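Local coordinates for protein thiamin pyrophosphokinase (PDB 3K94) that probably transfers a pyrophosphate group from ATP to thiamine, making the cofactor thiamine diphosphate, at residues I3-G8 with V28-G33; G139-M144 with G195-S200. All coordinates share one frame; numbering follows the deposited sequence.

Contact 1. Residues I3-G8 with V28-G33; sequences IHIVGG and VGVDRG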
ATOM      1  N   ILE B   3      19.985   9.662   5.946  1.00 24.93           N
ATOM      2  CA  ILE B   3      19.606   8.637   6.917  1.00 24.19           C
ATOM      3  C   ILE B   3      18.763   7.527   6.299  1.00 23.25           C
ATOM      4  O   ILE B   3      17.682   7.772   5.786  1.00 25.73           O
ATOM      5  CB  ILE B   3      18.884   9.241   8.132  1.00 26.41           C
ATOM      6  CG1 ILE B   3      19.836  10.172   8.886  1.00 28.11           C
ATOM      7  CG2 ILE B   3      18.368   8.138   9.052  1.00 23.51           C
ATOM      8  CD1 ILE B   3      19.183  10.911  10.023  1.00 34.49           C
ATOM      9  N   HIS B   4      19.275   6.304   6.365  1.00 23.95           N
ATOM     10  CA  HIS B   4      18.575   5.136   5.848  1.00 23.53           C
ATOM     11  C   HIS B   4      18.096   4.238   6.983  1.00 27.63           C
ATOM     12  O   HIS B   4      18.899   3.616   7.683  1.00 25.53           O
ATOM     13  CB  HIS B   4      19.492   4.366   4.905  1.00 17.80           C
ATOM     14  CG  HIS B   4      19.658   5.028   3.576  1.00 17.55           C
ATOM     15  ND1 HIS B   4      20.554   4.587   2.628  1.00 19.22           N
ATOM     16  CD2 HIS B   4      19.035   6.104   3.038  1.00 17.25           C
ATOM     17  CE1 HIS B   4      20.462   5.351   1.554  1.00 20.72           C
ATOM     18  NE2 HIS B   4      19.548   6.279   1.778  1.00 20.21           N
ATOM     19  N   ILE B   5      16.780   4.187   7.161  1.00 25.25           N
ATOM     20  CA  ILE B   5      16.170   3.379   8.205  1.00 24.45           C
ATOM     21  C   ILE B   5      15.667   2.061   7.627  1.00 23.40           C
ATOM     22  O   ILE B   5      14.935   2.050   6.653  1.00 21.62           O
ATOM     23  CB  ILE B   5      15.006   4.125   8.871  1.00 23.38           C
ATOM     24  CG1 ILE B   5      15.483   5.490   9.390  1.00 22.55           C
ATOM     25  CG2 ILE B   5      14.409   3.282   9.972  1.00 19.75           C
ATOM     26  CD1 ILE B   5      14.402   6.370   9.993  1.00 21.27           C
ATOM     27  N   VAL B   6      16.069   0.953   8.233  1.00 25.29           N
ATOM     28  CA  VAL B   6      15.676  -0.361   7.751  1.00 25.31           C
ATOM     29  C   VAL B   6      14.817  -1.049   8.802  1.00 24.93           C
ATOM     30  O   VAL B   6      15.295  -1.395   9.892  1.00 25.04           O
ATOM     31  CB  VAL B   6      16.909  -1.229   7.417  1.00 23.09           C
ATOM     32  CG1 VAL B   6      16.477  -2.579   6.883  1.00 18.56           C
ATOM     33  CG2 VAL B   6      17.804  -0.503   6.421  1.00 20.95           C
ATOM     34  N   GLY B   7      13.543  -1.207   8.468  1.00 21.62           N
ATOM     35  CA  GLY B   7      12.557  -1.833   9.337  1.00 25.03           C
ATOM     36  C   GLY B   7      12.378  -3.313   9.038  1.00 24.67           C
ATOM     37  O   GLY B   7      13.118  -3.881   8.224  1.00 20.03           O
ATOM     38  N   GLY B   8      11.395  -3.939   9.687  1.00 24.22           N
ATOM     39  CA  GLY B   8      11.328  -5.387   9.710  1.00 26.54           C
ATOM     40  C   GLY B   8      10.271  -6.052   8.840  1.00 30.22           C
ATOM     41  O   GLY B   8       9.853  -7.170   9.138  1.00 29.48           O
ATOM     42  N   VAL B  28      20.172   3.090  10.180  1.00 21.45           N
ATOM     43  CA  VAL B  28      19.415   2.930  11.414  1.00 21.73           C
ATOM     44  C   VAL B  28      18.591   1.660  11.318  1.00 23.28           C
ATOM     45  O   VAL B  28      17.923   1.426  10.299  1.00 18.98           O
ATOM     46  CB  VAL B  28      18.418   4.079  11.607  1.00 20.45           C
ATOM     47  CG1 VAL B  28      17.574   3.849  12.839  1.00 16.97           C
ATOM     48  CG2 VAL B  28      19.127   5.424  11.659  1.00 19.14           C
ATOM     49  N   GLY B  29      18.620   0.844  12.368  1.00 22.05           N
ATOM     50  CA  GLY B  29      17.819  -0.367  12.408  1.00 21.37           C
ATOM     51  C   GLY B  29      16.486  -0.205  13.136  1.00 26.47           C
ATOM     52  O   GLY B  29      16.381   0.534  14.106  1.00 27.93           O
ATOM     53  N   VAL B  30      15.458  -0.886  12.650  1.00 26.92           N
ATOM     54  CA  VAL B  30      14.158  -0.892  13.312  1.00 25.56           C
ATOM     55  C   VAL B  30      13.702  -2.333  13.368  1.00 23.65           C
ATOM     56  O   VAL B  30      13.665  -3.015  12.345  1.00 22.50           O
ATOM     57  CB  VAL B  30      13.113  -0.035  12.560  1.00 26.81           C
ATOM     58  CG1 VAL B  30      11.675  -0.416  12.979  1.00 22.32           C
ATOM     59  CG2 VAL B  30      13.378   1.452  12.785  1.00 25.83           C
ATOM     60  N   ASP B  31      13.394  -2.815  14.566  1.00 26.76           N
ATOM     61  CA  ASP B  31      12.977  -4.205  14.734  1.00 33.12           C
ATOM     62  C   ASP B  31      14.012  -5.145  14.150  1.00 28.42           C
ATOM     63  O   ASP B  31      15.206  -4.951  14.347  1.00 24.02           O
ATOM     64  CB  ASP B  31      11.624  -4.444  14.077  1.00 46.56           C
ATOM     65  CG  ASP B  31      10.496  -3.905  14.904  1.00 60.42           C
ATOM     66  OD1 ASP B  31      10.750  -3.668  16.104  1.00 62.71           O
ATOM     67  OD2 ASP B  31       9.374  -3.721  14.372  1.00 66.44           O
ATOM     68  N   ARG B  32      13.563  -6.155  13.415  1.00 25.99           N
ATOM     69  CA  ARG B  32      14.503  -7.119  12.848  1.00 26.52           C
ATOM     70  C   ARG B  32      15.247  -6.548  11.643  1.00 23.88           C
ATOM     71  O   ARG B  32      16.138  -7.191  11.082  1.00 26.40           O
ATOM     72  CB  ARG B  32      13.801  -8.427  12.492  1.00 33.13           C
ATOM     73  CG  ARG B  32      12.790  -8.302  11.376  1.00 36.58           C
ATOM     74  CD  ARG B  32      12.344  -9.671  10.905  1.00 37.54           C
ATOM     75  NE  ARG B  32      11.569  -9.583   9.676  1.00 38.99           N
ATOM     76  CZ  ARG B  32      11.498 -10.563   8.784  1.00 42.61           C
ATOM     77  NH1 ARG B  32      12.163 -11.699   8.997  1.00 39.50           N
ATOM     78  NH2 ARG B  32      10.768 -10.410   7.681  1.00 37.02           N
ATOM     79  N   GLY B  33      14.896  -5.328  11.250  1.00 18.96           N
ATOM     80  CA  GLY B  33      15.681  -4.632  10.244  1.00 19.82           C
ATOM     81  C   GLY B  33      17.158  -4.530  10.631  1.00 22.32           C
ATOM     82  O   GLY B  33      18.032  -4.436   9.779  1.00 26.11           O
TER

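Contact 2. Residues G139-M144 with G195-S200; sequences GTYTVM and GTFSFS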
ATOM      1  N   GLY B 139       4.707  23.374  -4.181  1.00 26.42           N
ATOM      2  CA  GLY B 139       6.043  23.773  -4.584  1.00 26.38           C
ATOM      3  C   GLY B 139       6.331  23.212  -5.961  1.00 27.05           C
ATOM      4  O   GLY B 139       5.425  22.703  -6.625  1.00 29.71           O
ATOM      5  N   THR B 140       7.579  23.325  -6.397  1.00 21.13           N
ATOM      6  CA  THR B 140       8.028  22.740  -7.649  1.00 26.02           C
ATOM      7  C   THR B 140       9.084  21.713  -7.310  1.00 27.51           C
ATOM      8  O   THR B 140       9.970  21.968  -6.491  1.00 25.77           O
ATOM      9  CB  THR B 140       8.659  23.797  -8.588  1.00 27.52           C
ATOM     10  OG1 THR B 140       7.691  24.801  -8.919  1.00 32.10           O
ATOM     11  CG2 THR B 140       9.144  23.152  -9.860  1.00 20.91           C
ATOM     12  N   TYR B 141       9.005  20.550  -7.941  1.00 19.88           N
ATOM     13  CA  TYR B 141       9.895  19.455  -7.590  1.00 20.46           C
ATOM     14  C   TYR B 141      10.487  18.871  -8.839  1.00 22.48           C
ATOM     15  O   TYR B 141       9.839  18.857  -9.881  1.00 27.97           O
ATOM     16  CB  TYR B 141       9.120  18.376  -6.827  1.00 23.70           C
ATOM     17  CG  TYR B 141       8.510  18.888  -5.545  1.00 24.35           C
ATOM     18  CD1 TYR B 141       9.266  18.944  -4.373  1.00 29.22           C
ATOM     19  CD2 TYR B 141       7.191  19.334  -5.505  1.00 21.92           C
ATOM     20  CE1 TYR B 141       8.723  19.426  -3.197  1.00 28.69           C
ATOM     21  CE2 TYR B 141       6.634  19.817  -4.333  1.00 22.91           C
ATOM     22  CZ  TYR B 141       7.410  19.864  -3.184  1.00 26.51           C
ATOM     23  OH  TYR B 141       6.873  20.338  -2.012  1.00 27.45           O
ATOM     24  N   THR B 142      11.712  18.375  -8.746  1.00 23.90           N
ATOM     25  CA  THR B 142      12.337  17.729  -9.891  1.00 29.58           C
ATOM     26  C   THR B 142      12.066  16.241  -9.890  1.00 29.54           C
ATOM     27  O   THR B 142      11.766  15.644  -8.852  1.00 27.23           O
ATOM     28  CB  THR B 142      13.877  17.924  -9.917  1.00 28.77           C
ATOM     29  OG1 THR B 142      14.449  17.319  -8.751  1.00 28.66           O
ATOM     30  CG2 THR B 142      14.233  19.398  -9.953  1.00 26.31           C
ATOM     31  N   VAL B 143      12.184  15.651 -11.071  1.00 23.30           N
ATOM     32  CA  VAL B 143      12.130  14.219 -11.235  1.00 22.26           C
ATOM     33  C   VAL B 143      13.258  13.928 -12.216  1.00 24.82           C
ATOM     34  O   VAL B 143      13.308  14.520 -13.288  1.00 30.62           O
ATOM     35  CB  VAL B 143      10.761  13.800 -11.840  1.00 33.39           C
ATOM     36  CG1 VAL B 143      10.734  12.325 -12.156  1.00 32.95           C
ATOM     37  CG2 VAL B 143       9.633  14.167 -10.898  1.00 32.95           C
HETATM   38  N   MSE B 144      14.175  13.038 -11.857  1.00 23.97           N
HETATM   39  CA  MSE B 144      15.321  12.766 -12.714  1.00 26.99           C
HETATM   40  C   MSE B 144      15.216  11.373 -13.290  1.00 26.82           C
HETATM   41  O   MSE B 144      14.752  10.460 -12.619  1.00 30.93           O
HETATM   42  CB  MSE B 144      16.638  12.902 -11.933  1.00 29.13           C
HETATM   43  CG  MSE B 144      16.747  14.175 -11.094  1.00 33.95           C
HETATM   44 SE   MSE B 144      16.657  15.843 -12.134  0.78 42.64          SE
HETATM   45  CE  MSE B 144      18.162  15.521 -13.317  1.00 51.20           C
ATOM     46  N   GLY B 195      12.586  16.233 -15.457  1.00 25.26           N
ATOM     47  CA  GLY B 195      11.318  16.930 -15.549  1.00 26.92           C
ATOM     48  C   GLY B 195      10.930  17.526 -14.216  1.00 23.26           C
ATOM     49  O   GLY B 195      11.668  17.400 -13.242  1.00 25.89           O
ATOM     50  N   THR B 196       9.774  18.180 -14.178  1.00 21.68           N
ATOM     51  CA  THR B 196       9.260  18.747 -12.944  1.00 24.23           C
ATOM     52  C   THR B 196       7.779  18.424 -12.759  1.00 22.74           C
ATOM     53  O   THR B 196       7.065  18.139 -13.732  1.00 22.36           O
ATOM     54  CB  THR B 196       9.405  20.281 -12.943  1.00 27.75           C
ATOM     55  OG1 THR B 196       8.769  20.814 -14.104  1.00 22.26           O
ATOM     56  CG2 THR B 196      10.868  20.687 -12.975  1.00 29.94           C
ATOM     57  N   PHE B 197       7.332  18.448 -11.507  1.00 18.36           N
ATOM     58  CA  PHE B 197       5.915  18.573 -11.200  1.00 21.86           C
ATOM     59  C   PHE B 197       5.752  19.716 -10.228  1.00 23.08           C
ATOM     60  O   PHE B 197       6.637  19.962  -9.423  1.00 23.42           O
ATOM     61  CB  PHE B 197       5.275  17.264 -10.678  1.00 21.47           C
ATOM     62  CG  PHE B 197       5.847  16.738  -9.374  1.00 20.98           C
ATOM     63  CD1 PHE B 197       7.021  15.995  -9.363  1.00 19.03           C
ATOM     64  CD2 PHE B 197       5.168  16.923  -8.173  1.00 22.47           C
ATOM     65  CE1 PHE B 197       7.543  15.479  -8.170  1.00 20.79           C
ATOM     66  CE2 PHE B 197       5.672  16.409  -6.957  1.00 17.73           C
ATOM     67  CZ  PHE B 197       6.867  15.687  -6.962  1.00 23.96           C
ATOM     68  N   SER B 198       4.641  20.434 -10.318  1.00 22.69           N
ATOM     69  CA  SER B 198       4.400  21.527  -9.391  1.00 25.36           C
ATOM     70  C   SER B 198       2.917  21.693  -9.170  1.00 21.84           C
ATOM     71  O   SER B 198       2.108  21.304 -10.009  1.00 26.53           O
ATOM     72  CB  SER B 198       5.011  22.840  -9.909  1.00 28.85           C
ATOM     73  OG  SER B 198       4.327  23.320 -11.061  1.00 33.83           O
ATOM     74  N   PHE B 199       2.560  22.277  -8.039  1.00 20.67           N
ATOM     75  CA  PHE B 199       1.170  22.550  -7.728  1.00 23.70           C
ATOM     76  C   PHE B 199       1.152  23.643  -6.687  1.00 29.51           C
ATOM     77  O   PHE B 199       2.119  23.803  -5.949  1.00 27.26           O
ATOM     78  CB  PHE B 199       0.426  21.286  -7.253  1.00 26.82           C
ATOM     79  CG  PHE B 199       1.072  20.578  -6.078  1.00 27.51           C
ATOM     80  CD1 PHE B 199       2.169  19.745  -6.269  1.00 26.86           C
ATOM     81  CD2 PHE B 199       0.562  20.722  -4.792  1.00 25.40           C
ATOM     82  CE1 PHE B 199       2.765  19.084  -5.194  1.00 25.94           C
ATOM     83  CE2 PHE B 199       1.144  20.053  -3.703  1.00 27.20           C
ATOM     84  CZ  PHE B 199       2.251  19.235  -3.903  1.00 23.45           C
ATOM     85  N   SER B 200       0.057  24.394  -6.626  1.00 33.83           N
ATOM     86  CA  SER B 200       0.009  25.576  -5.767  1.00 35.41           C
ATOM     87  C   SER B 200      -0.780  25.340  -4.489  1.00 30.75           C
ATOM     88  O   SER B 200      -0.635  26.077  -3.520  1.00 31.90           O
ATOM     89  CB  SER B 200      -0.604  26.758  -6.525  1.00 33.43           C
ATOM     90  OG  SER B 200      -1.986  26.533  -6.732  1.00 32.79           O
TER

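Contact 1. Residues I3-G8 with V28-G33
Val-28 enters the contact through its amide, which gives a hydrogen bond to His-4 O, and its carbonyl answers by accepting Val-6 N at 2.8 Å, a nearly straight bond (N-H...O 167°). Ile-5 is thus bridged in parallel register with Val-28, and their side chains lie side by side, Ile-5 CG1 3.9 Å from Val-28 CB. The valine is turned with CG2 anti to its carbonyl carbon, which carries that methyl back to Ile-3 CG2, 3.8 Å away. On the face holding Ile-5 and Val-28, helix 80-88 covers the pair with Met-81 and Trp-87. Gly-29 pairs with Val-6, whose side chain lies on the other face against Trp-27. Val-30 N then donates to Val-6 O, while Val-30 CG2 packs tightly on Ile-5 CG2 at 3.5 Å. Asp-31, with a positive phi of 55°, takes the second position of the type II' turn from Val-30 to Gly-33, closed by Gly-33 N on Val-30 O. Arg-32 extends from CG to NE alongside Gly-8 and donates NE-H to Gly-8 O at 3.0 Å; the oxygen sits in the guanidinium plane, although NE stands above the carbonyl plane. NH2 of the same group holds Gly-9 O, so two successive carbonyls are gripped. Gly-33 CA comes within 3.3 Å of Val-6 O, where a side chain would collide with that carbonyl. Adjacent parallel strands 4-6 and 28-30, the second turning directly into helix 33-40, are consistent with the alpha/beta catalytic domain of a thiamin pyrophosphokinase.

Contact 2. Residues G139-M144 with G195-S200
An antiparallel strand pair within the three-stranded sheet of the vitamin B1 binding domain joins residues 139-144, an edge strand of that sheet within the chain, to the central strand 194-199. Six backbone hydrogen bonds tie it, two at each of the hydrogen-bonded pairs Gly-139/Phe-199, Tyr-141/Phe-197 and Val-143/Gly-195; the middle pair is joined by Tyr-141 N to Phe-197 O (2.9 Å) and Phe-197 N to Tyr-141 O (3.0 Å). Thr-140, Thr-142, Thr-196 and Ser-198 line one face, where Thr-140 OG1 rests on Ser-198 CB at 3.5 Å and Thr-196 OG1 bonds instead to Thr-167 of strand 165-167. The other face is largely apolar and packs on strand 204-209 of the large mixed sheet, as two layers of a beta sandwich would. There Phe-197 has CG between its backbone N and carbonyl carbon (chi1 62°), a turn that swings the ring across to the neighbouring strand, beneath Tyr-141. The two rings are near parallel, 26° apart, but slid so far that they barely overlap, with centroids 5.2 Å apart. What lies over the phenylalanine face is Tyr-141 CB, 3.8 Å from the ring centroid in a CH-pi contact. An alanine in place of Phe-197 would probably open a gap beneath Tyr-141 and leave its CB without a CH-pi partner. Tyr-141 OH is anchored to Leu-137 O, and its CE2 lies 4.0 Å from Phe-199 CE1. At the edge of the Phe-197 ring, in its plane, Val-143 CG2 approaches CD1 to 3.5 Å.

How the contacts relate
Contact 1 and contact 2 lie on opposite sides of the chain's centre, with their centres 29 Å apart and their nearest atoms about 15 Å apart, so they do not touch. They come in series: 3-8 and 28-33 are joined before the chain reaches 139-144. Contact 1 belongs to the parallel part of the ten-stranded mixed sheet, contact 2 to a separate antiparallel sheet. The link between them is the large sheet itself, which continues from its parallel strands into antiparallel ones, among them 204-209, on which contact 2 packs. Contact 1 thus lies in the alpha/beta part that the family assigns to catalysis, and contact 2 in the beta part assigned to vitamin B1 binding.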